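Local coordinates for protein YghZ aldo-keto reductase (Escherichia coli, PDB 3N6Q) that probably catalyses NADPH-dependent reduction of aldehydes and ketones to alcohols, as an aldo-keto reductase built on a TIM barrel, at residues Gly111-Leu120 / Glu148-Ala156; Tyr170-Val179 / Ser206-Val217. All coordinates share one frame; numbering follows the deposited sequence.

How the contacts relate
Following the chain from the N terminus, contact 1 comes first: helix 113-127 leads into strand 132-137, and the return through helix 146-158 brings 148-156 back against 111-120, closing a loop of 27 intervening residues. Contact 2 opens only after contact 1 has closed. Helix 172-183 follows strand 162-168, and the chain then passes through strand 191-193 and helix 202-205 before 206-217 meets 170-179. The two loops are thus in series, neither nested nor crossing. Together they join four helices on the outside of the barrel, and Met178 of contact 2 packs its CE on Ala150 and Leu153 of contact 1, linking the two pairs.

Contact 1 (Gly111-Leu120 / Glu148-Ala156); sequences GSRKYLLASL and ETASALAHA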
loop_
_atom_site.group_PDB
_atom_site.type_symbol
_atom_site.label_atom_id
_atom_site.label_comp_id
_atom_site.label_asym_id
_atom_site.label_seq_id
_atom_site.Cartn_x
_atom_site.Cartn_y
_atom_site.Cartn_z
ATOM N N GLY B 111 10.285 12.393 -17.911
ATOM C CA GLY B 111 10.315 12.087 -16.472
ATOM C C GLY B 111 8.948 12.000 -15.804
ATOM O O GLY B 111 8.826 12.039 -14.576
ATOM N N SER B 112 7.902 11.924 -16.611
ATOM C CA SER B 112 6.505 12.080 -16.053
ATOM C C SER B 112 6.139 10.827 -15.227
ATOM O O SER B 112 6.692 9.735 -15.458
ATOM C CB SER B 112 5.508 12.300 -17.239
ATOM O OG SER B 112 5.256 11.104 -17.976
ATOM N N ARG B 113 5.185 10.949 -14.311
ATOM C CA ARG B 113 4.712 9.780 -13.582
ATOM C C ARG B 113 4.087 8.737 -14.577
ATOM O O ARG B 113 4.286 7.516 -14.423
ATOM C CB ARG B 113 3.672 10.259 -12.570
ATOM C CG ARG B 113 3.137 9.125 -11.690
ATOM C CD ARG B 113 2.063 9.784 -10.769
ATOM N NE ARG B 113 1.490 8.793 -9.862
ATOM C CZ ARG B 113 2.075 8.453 -8.734
ATOM N NH1 ARG B 113 3.211 9.093 -8.399
ATOM N NH2 ARG B 113 1.506 7.561 -7.913
ATOM N N LYS B 114 3.338 9.233 -15.568
ATOM C CA LYS B 114 2.757 8.389 -16.635
ATOM C C LYS B 114 3.826 7.504 -17.313
ATOM O O LYS B 114 3.739 6.254 -17.338
ATOM C CB LYS B 114 2.073 9.299 -17.691
ATOM C CG LYS B 114 1.677 8.562 -18.990
ATOM C CD LYS B 114 0.592 7.470 -18.762
ATOM C CE LYS B 114 0.187 6.885 -20.205
ATOM N NZ LYS B 114 -1.036 5.975 -20.137
ATOM N N TYR B 115 4.902 8.140 -17.786
ATOM C CA TYR B 115 5.909 7.393 -18.494
ATOM C C TYR B 115 6.684 6.455 -17.607
ATOM O O TYR B 115 6.844 5.269 -17.941
ATOM C CB TYR B 115 6.846 8.340 -19.242
ATOM C CG TYR B 115 8.085 7.718 -19.821
ATOM C CD1 TYR B 115 8.034 6.601 -20.659
ATOM C CD2 TYR B 115 9.332 8.338 -19.618
ATOM C CE1 TYR B 115 9.232 6.053 -21.184
ATOM C CE2 TYR B 115 10.511 7.812 -20.132
ATOM C CZ TYR B 115 10.447 6.673 -20.924
ATOM O OH TYR B 115 11.601 6.117 -21.444
ATOM N N LEU B 116 7.101 6.953 -16.443
ATOM C CA LEU B 116 7.943 6.136 -15.569
ATOM C C LEU B 116 7.152 4.907 -15.095
ATOM O O LEU B 116 7.677 3.800 -15.091
ATOM C CB LEU B 116 8.455 6.942 -14.374
ATOM C CG LEU B 116 9.894 7.412 -14.530
ATOM C CD1 LEU B 116 10.058 8.189 -15.799
ATOM C CD2 LEU B 116 10.264 8.316 -13.265
ATOM N N LEU B 117 5.911 5.095 -14.666
ATOM C CA LEU B 117 5.227 3.971 -14.068
ATOM C C LEU B 117 4.717 3.012 -15.159
ATOM O O LEU B 117 4.771 1.785 -14.974
ATOM C CB LEU B 117 4.061 4.424 -13.157
ATOM C CG LEU B 117 4.569 5.176 -11.899
ATOM C CD1 LEU B 117 3.365 5.577 -10.977
ATOM C CD2 LEU B 117 5.645 4.353 -11.107
ATOM N N ALA B 118 4.249 3.545 -16.285
ATOM C CA ALA B 118 3.846 2.643 -17.404
ATOM C C ALA B 118 5.081 1.879 -17.864
ATOM O O ALA B 118 4.980 0.681 -18.220
ATOM C CB ALA B 118 3.263 3.455 -18.619
ATOM N N SER B 119 6.221 2.579 -17.953
ATOM C CA SER B 119 7.418 1.941 -18.504
ATOM C C SER B 119 7.899 0.812 -17.560
ATOM O O SER B 119 8.311 -0.289 -18.042
ATOM C CB SER B 119 8.564 2.926 -18.718
ATOM O OG SER B 119 9.625 2.211 -19.316
ATOM N N LEU B 120 7.880 1.086 -16.252
ATOM C CA LEU B 120 8.362 0.061 -15.271
ATOM C C LEU B 120 7.441 -1.176 -15.408
ATOM O O LEU B 120 7.902 -2.343 -15.364
ATOM C CB LEU B 120 8.254 0.587 -13.842
ATOM C CG LEU B 120 8.598 -0.387 -12.699
ATOM C CD1 LEU B 120 9.976 -1.119 -12.947
ATOM C CD2 LEU B 120 8.588 0.377 -11.359
ATOM N N GLU B 148 7.521 15.324 -9.145
ATOM C CA GLU B 148 6.714 14.294 -9.875
ATOM C C GLU B 148 7.573 13.051 -10.153
ATOM O O GLU B 148 7.152 11.925 -9.914
ATOM C CB GLU B 148 6.161 14.878 -11.176
ATOM C CG GLU B 148 5.333 13.768 -11.980
ATOM C CD GLU B 148 4.545 14.342 -13.162
ATOM O OE1 GLU B 148 4.299 15.566 -13.200
ATOM O OE2 GLU B 148 4.223 13.578 -14.096
ATOM N N THR B 149 8.773 13.257 -10.707
ATOM C CA THR B 149 9.675 12.146 -10.954
ATOM C C THR B 149 9.983 11.410 -9.639
ATOM O O THR B 149 9.905 10.165 -9.592
ATOM C CB THR B 149 10.947 12.665 -11.615
ATOM O OG1 THR B 149 10.593 13.342 -12.836
ATOM C CG2 THR B 149 11.908 11.514 -11.944
ATOM N N ALA B 150 10.302 12.161 -8.555
ATOM C CA ALA B 150 10.586 11.510 -7.251
ATOM C C ALA B 150 9.441 10.705 -6.725
ATOM O O ALA B 150 9.660 9.661 -6.114
ATOM C CB ALA B 150 11.072 12.539 -6.179
ATOM N N SER B 151 8.215 11.253 -6.835
ATOM C CA SER B 151 7.001 10.584 -6.357
ATOM C C SER B 151 6.800 9.293 -7.122
ATOM O O SER B 151 6.397 8.273 -6.550
ATOM C CB SER B 151 5.726 11.433 -6.586
ATOM O OG SER B 151 4.591 10.731 -6.059
ATOM N N ALA B 152 7.066 9.364 -8.418
ATOM C CA ALA B 152 6.990 8.114 -9.256
ATOM C C ALA B 152 7.973 7.029 -8.747
ATOM O O ALA B 152 7.615 5.855 -8.582
ATOM C CB ALA B 152 7.246 8.424 -10.729
ATOM N N LEU B 153 9.233 7.398 -8.594
ATOM C CA LEU B 153 10.195 6.471 -7.989
ATOM C C LEU B 153 9.693 5.973 -6.628
ATOM O O LEU B 153 9.809 4.759 -6.356
ATOM C CB LEU B 153 11.585 7.151 -7.830
ATOM C CG LEU B 153 12.188 7.599 -9.135
ATOM C CD1 LEU B 153 13.549 8.374 -8.798
ATOM C CD2 LEU B 153 12.462 6.408 -10.065
ATOM N N ALA B 154 9.136 6.858 -5.778
ATOM C CA ALA B 154 8.651 6.426 -4.469
ATOM C C ALA B 154 7.526 5.405 -4.579
ATOM O O ALA B 154 7.468 4.459 -3.816
ATOM C CB ALA B 154 8.211 7.592 -3.605
ATOM N N HIS B 155 6.618 5.646 -5.522
ATOM C CA HIS B 155 5.547 4.704 -5.756
ATOM C C HIS B 155 6.078 3.331 -6.204
ATOM O O HIS B 155 5.564 2.293 -5.770
ATOM C CB HIS B 155 4.576 5.285 -6.795
ATOM C CG HIS B 155 3.352 4.438 -6.984
ATOM N ND1 HIS B 155 2.272 4.501 -6.116
ATOM C CD2 HIS B 155 3.105 3.411 -7.822
ATOM C CE1 HIS B 155 1.372 3.611 -6.491
ATOM N NE2 HIS B 155 1.834 2.969 -7.549
ATOM N N ALA B 156 7.131 3.314 -7.029
ATOM C CA ALA B 156 7.730 2.034 -7.463
ATOM C C ALA B 156 8.196 1.264 -6.241
ATOM O O ALA B 156 8.037 0.036 -6.116
ATOM C CB ALA B 156 8.939 2.311 -8.436
HETATM O O HOH W 1 3.453 8.193 -5.230
#
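Arg113 holds its CG anti to the backbone N (chi1 -177°) and stays extended to NE, which carries the guanidinium across to Ser151 and His155, while Glu148, also with CG anti to the backbone N, reaches back toward the start of helix 113-120. Helix segments 113-120 and 148-156 lie nearly parallel as neighbouring outer helices of the TIM barrel, their axes 9.2 Å apart at closest approach. Arg113 is a knob in the hole formed by Glu148, Ser151, Ala152 and His155. Its NH2 lies over one face of the His155 ring, 3.6 Å from ND1, with the two planes inclined by 66°; Leu117 CD1 covers one face of the guanidinium and also meets His155 CD2. Glu148 OE2 accepts from Arg113 N (2.8 Å, nearly straight at 168°) through its anti lone pair, and also from Tyr164 of the second subunit, so one carboxylate oxygen serves both a helix start and the subunit interface. Ser112 caps the same helix, its OG accepting from Tyr115 N. Deeper in, Leu116 CD2 touches both Thr149 CG2 and Ala152 CB, and Leu120 CD2 presses on Ala156 CB at 3.5 Å, beside Phe135 of strand 132-137. Gly111, in the loop just before helix 113-120, receives at its O a hydrogen bond from Thr149 OG1 (2.8 Å), tilted from the carbonyl plane.

Contact 2 (Tyr170-Val179 / Ser206-Val217); sequences YSPERTQKMV and SGLLDTLQNNGV
Two neighbouring helices on the outside of the barrel, 172-179 and 208-214, lie side by side, their axes 9.3 Å apart at closest approach and 16° from parallel. Pro172, in the first turn of its helix, fits against the start of the other: its CG touches Ser206 O and Leu208 N, both at 3.5 Å, and its CB meets Thr211 OG1. Ser206 OG accepts from Leu208 N in an ST turn and is also hydrogen-bonded to Trp202 O. Thr175 sets its CG2 against Thr211 CG2 and Leu212 CD2, while its OG1 donates to Ser171 O (2.8 Å) from above the carbonyl plane and lies against Leu208 CD1. In the alternating strand-helix order of the TIM barrel these helices follow strands 162-168 and 191-193, and Thr175, Leu208 and Leu212 all reach His192 on the latter strand. Gln176, bent at chi2, crosses Asn215 at about a right angle. Asn215 ND2 donates to Thr211 O and to Gln176 OE1 (2.9 Å, 165°), which lies in the Asn215 amide plane, while ND2 itself stands above the Gln176 carbonyl plane. Water 3 joins Gln176 NE2, also hydrogen-bonded to Glu180 OE2, to Asn215 OD1; water 2 joins OE1 to Thr211 OG1. A leucine in place of Asn215 would probably leave Gln176 OE1 and Thr211 O without this amide donor and water 3 without its second partner, the Gln176 amide less firmly fixed. Beyond Asn215, Gly216 ends the helix in a Schellman motif, and Val217 CG2 meets Val179 CG2 at 4.1 Å.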
loop_
_atom_site.group_PDB
_atom_site.type_symbol
_atom_site.label_atom_id
_atom_site.label_comp_id
_atom_site.label_asym_id
_atom_site.label_seq_id
_atom_site.Cartn_x
_atom_site.Cartn_y
_atom_site.Cartn_z
ATOM N N TYR B 170 22.287 13.185 -13.653
ATOM C CA TYR B 170 21.752 14.375 -12.993
ATOM C C TYR B 170 22.952 15.171 -12.527
ATOM O O TYR B 170 23.867 14.604 -11.961
ATOM C CB TYR B 170 20.924 13.980 -11.780
ATOM C CG TYR B 170 19.491 13.613 -12.160
ATOM C CD1 TYR B 170 19.243 12.529 -13.021
ATOM C CD2 TYR B 170 18.431 14.246 -11.541
ATOM C CE1 TYR B 170 17.899 12.163 -13.371
ATOM C CE2 TYR B 170 17.115 13.867 -11.815
ATOM C CZ TYR B 170 16.867 12.817 -12.703
ATOM O OH TYR B 170 15.537 12.514 -12.934
ATOM N N SER B 171 22.923 16.481 -12.755
ATOM C CA SER B 171 23.922 17.373 -12.108
ATOM C C SER B 171 23.991 17.230 -10.578
ATOM O O SER B 171 23.063 16.737 -9.916
ATOM C CB SER B 171 23.604 18.827 -12.475
ATOM O OG SER B 171 22.374 19.200 -11.831
ATOM N N PRO B 172 25.085 17.754 -9.964
ATOM C CA PRO B 172 25.116 17.826 -8.507
ATOM C C PRO B 172 23.874 18.459 -7.867
ATOM O O PRO B 172 23.344 17.926 -6.877
ATOM C CB PRO B 172 26.416 18.634 -8.196
ATOM C CG PRO B 172 27.262 18.522 -9.433
ATOM C CD PRO B 172 26.296 18.324 -10.619
ATOM N N GLU B 173 23.457 19.623 -8.361
ATOM C CA GLU B 173 22.357 20.364 -7.748
ATOM C C GLU B 173 21.058 19.537 -7.883
ATOM O O GLU B 173 20.297 19.422 -6.922
ATOM C CB GLU B 173 22.195 21.694 -8.498
ATOM C CG GLU B 173 23.440 22.641 -8.399
ATOM C CD GLU B 173 24.724 22.182 -9.183
ATOM O OE1 GLU B 173 24.656 21.471 -10.249
ATOM O OE2 GLU B 173 25.825 22.604 -8.717
ATOM N N ARG B 174 20.807 19.002 -9.085
ATOM C CA ARG B 174 19.612 18.131 -9.286
ATOM C C ARG B 174 19.668 16.827 -8.439
ATOM O O ARG B 174 18.662 16.408 -7.839
ATOM C CB ARG B 174 19.394 17.832 -10.746
ATOM C CG ARG B 174 18.879 19.054 -11.517
ATOM C CD ARG B 174 18.720 18.770 -13.010
ATOM N NE ARG B 174 18.138 19.916 -13.732
ATOM C CZ ARG B 174 16.819 20.147 -13.881
ATOM N NH1 ARG B 174 15.914 19.439 -13.198
ATOM N NH2 ARG B 174 16.412 21.180 -14.633
ATOM N N THR B 175 20.858 16.216 -8.352
ATOM C CA THR B 175 21.073 15.082 -7.449
ATOM C C THR B 175 20.729 15.417 -6.024
ATOM O O THR B 175 19.989 14.702 -5.321
ATOM C CB THR B 175 22.532 14.568 -7.545
ATOM O OG1 THR B 175 22.777 14.171 -8.899
ATOM C CG2 THR B 175 22.760 13.395 -6.597
ATOM N N GLN B 176 21.226 16.564 -5.566
ATOM C CA GLN B 176 20.898 16.952 -4.217
ATOM C C GLN B 176 19.379 17.158 -3.993
ATOM O O GLN B 176 18.843 16.751 -2.947
ATOM C CB GLN B 176 21.692 18.219 -3.823
ATOM C CG GLN B 176 21.294 18.782 -2.454
ATOM C CD GLN B 176 21.897 17.973 -1.362
ATOM O OE1 GLN B 176 23.040 17.530 -1.477
ATOM N NE2 GLN B 176 21.173 17.826 -0.247
ATOM N N LYS B 177 18.717 17.774 -4.967
ATOM C CA LYS B 177 17.277 17.945 -4.869
ATOM C C LYS B 177 16.581 16.560 -4.805
ATOM O O LYS B 177 15.635 16.367 -4.034
ATOM C CB LYS B 177 16.772 18.778 -6.064
ATOM C CG LYS B 177 15.259 19.110 -5.975
ATOM C CD LYS B 177 14.905 19.695 -4.600
ATOM C CE LYS B 177 13.577 20.444 -4.686
ATOM N NZ LYS B 177 13.162 21.001 -3.364
ATOM N N MET B 178 16.997 15.631 -5.662
ATOM C CA MET B 178 16.298 14.308 -5.675
ATOM C C MET B 178 16.485 13.611 -4.349
ATOM O O MET B 178 15.603 12.916 -3.843
ATOM C CB MET B 178 16.804 13.400 -6.816
ATOM C CG MET B 178 16.551 13.946 -8.228
ATOM S SD MET B 178 14.705 13.856 -8.563
ATOM C CE MET B 178 14.505 12.168 -7.921
ATOM N N VAL B 179 17.677 13.764 -3.747
ATOM C CA VAL B 179 17.905 13.160 -2.442
ATOM C C VAL B 179 16.936 13.700 -1.439
ATOM O O VAL B 179 16.347 12.920 -0.642
ATOM C CB VAL B 179 19.368 13.444 -1.917
ATOM C CG1 VAL B 179 19.461 13.066 -0.437
ATOM C CG2 VAL B 179 20.351 12.674 -2.764
ATOM N N SER B 206 32.681 18.754 -11.656
ATOM C CA SER B 206 31.419 19.398 -11.335
ATOM C C SER B 206 31.128 19.536 -9.868
ATOM O O SER B 206 30.244 20.309 -9.488
ATOM C CB SER B 206 30.234 18.627 -11.933
ATOM O OG SER B 206 30.197 17.324 -11.348
ATOM N N GLY B 207 31.720 18.692 -9.060
ATOM C CA GLY B 207 31.254 18.585 -7.696
ATOM C C GLY B 207 30.361 17.379 -7.441
ATOM O O GLY B 207 29.925 17.155 -6.296
ATOM N N LEU B 208 30.002 16.632 -8.493
ATOM C CA LEU B 208 29.179 15.399 -8.243
ATOM C C LEU B 208 29.727 14.427 -7.181
ATOM O O LEU B 208 29.012 13.974 -6.241
ATOM C CB LEU B 208 28.869 14.630 -9.543
ATOM C CG LEU B 208 27.773 13.580 -9.268
ATOM C CD1 LEU B 208 26.394 14.205 -8.848
ATOM C CD2 LEU B 208 27.612 12.669 -10.471
ATOM N N LEU B 209 31.013 14.142 -7.258
ATOM C CA LEU B 209 31.555 13.201 -6.293
ATOM C C LEU B 209 31.434 13.733 -4.828
ATOM O O LEU B 209 31.156 12.954 -3.941
ATOM C CB LEU B 209 32.988 12.726 -6.666
ATOM C CG LEU B 209 33.112 11.661 -7.808
ATOM C CD1 LEU B 209 34.448 10.945 -7.798
ATOM C CD2 LEU B 209 32.017 10.580 -7.751
ATOM N N ASP B 210 31.453 15.045 -4.631
ATOM C CA ASP B 210 31.243 15.641 -3.282
ATOM C C ASP B 210 29.762 15.346 -2.898
ATOM O O ASP B 210 29.476 14.960 -1.779
ATOM C CB ASP B 210 31.402 17.208 -3.287
ATOM C CG ASP B 210 32.833 17.704 -3.638
ATOM O OD1 ASP B 210 33.751 17.061 -3.134
ATOM O OD2 ASP B 210 33.019 18.741 -4.410
ATOM N N THR B 211 28.827 15.671 -3.796
ATOM C CA THR B 211 27.374 15.481 -3.540
ATOM C C THR B 211 27.094 14.001 -3.162
ATOM O O THR B 211 26.398 13.718 -2.167
ATOM C CB THR B 211 26.555 15.928 -4.760
ATOM O OG1 THR B 211 26.863 17.301 -5.043
ATOM C CG2 THR B 211 25.034 15.857 -4.466
ATOM N N LEU B 212 27.674 13.064 -3.899
ATOM C CA LEU B 212 27.386 11.624 -3.666
ATOM C C LEU B 212 27.921 11.206 -2.295
ATOM O O LEU B 212 27.216 10.612 -1.460
ATOM C CB LEU B 212 27.975 10.731 -4.789
ATOM C CG LEU B 212 27.454 11.040 -6.212
ATOM C CD1 LEU B 212 27.972 9.963 -7.167
ATOM C CD2 LEU B 212 25.845 11.071 -6.210
ATOM N N GLN B 213 29.161 11.602 -2.001
ATOM C CA GLN B 213 29.703 11.296 -0.673
ATOM C C GLN B 213 28.914 11.910 0.486
ATOM O O GLN B 213 28.657 11.218 1.478
ATOM C CB GLN B 213 31.173 11.748 -0.547
ATOM C CG GLN B 213 31.864 11.206 0.744
ATOM C CD GLN B 213 33.365 11.473 0.735
ATOM O OE1 GLN B 213 34.169 10.540 0.895
ATOM N NE2 GLN B 213 33.750 12.714 0.408
ATOM N N ASN B 214 28.580 13.188 0.391
ATOM C CA ASN B 214 27.854 13.895 1.448
ATOM C C ASN B 214 26.505 13.253 1.744
ATOM O O ASN B 214 25.967 13.379 2.847
ATOM C CB ASN B 214 27.674 15.379 1.077
ATOM C CG ASN B 214 29.009 16.165 1.132
ATOM O OD1 ASN B 214 30.018 15.654 1.620
ATOM N ND2 ASN B 214 29.035 17.330 0.507
ATOM N N ASN B 215 25.952 12.517 0.773
ATOM C CA ASN B 215 24.590 12.020 0.939
ATOM C C ASN B 215 24.545 10.500 0.957
ATOM O O ASN B 215 23.468 9.901 0.849
ATOM C CB ASN B 215 23.721 12.511 -0.226
ATOM C CG ASN B 215 23.365 13.944 -0.094
ATOM O OD1 ASN B 215 22.570 14.317 0.770
ATOM N ND2 ASN B 215 23.863 14.748 -0.983
ATOM N N GLY B 216 25.720 9.880 0.912
ATOM C CA GLY B 216 25.795 8.442 1.021
ATOM C C GLY B 216 25.242 7.718 -0.211
ATOM O O GLY B 216 24.742 6.581 -0.082
ATOM N N VAL B 217 25.354 8.333 -1.372
ATOM C CA VAL B 217 24.830 7.703 -2.626
ATOM C C VAL B 217 25.986 6.999 -3.342
ATOM O O VAL B 217 27.108 7.564 -3.478
ATOM C CB VAL B 217 24.256 8.827 -3.523
ATOM C CG1 VAL B 217 23.747 8.289 -4.889
ATOM C CG2 VAL B 217 23.153 9.621 -2.713
HETATM O O HOH W 2 25.107 18.881 -2.894
HETATM O O HOH W 3 22.279 16.681 1.915
#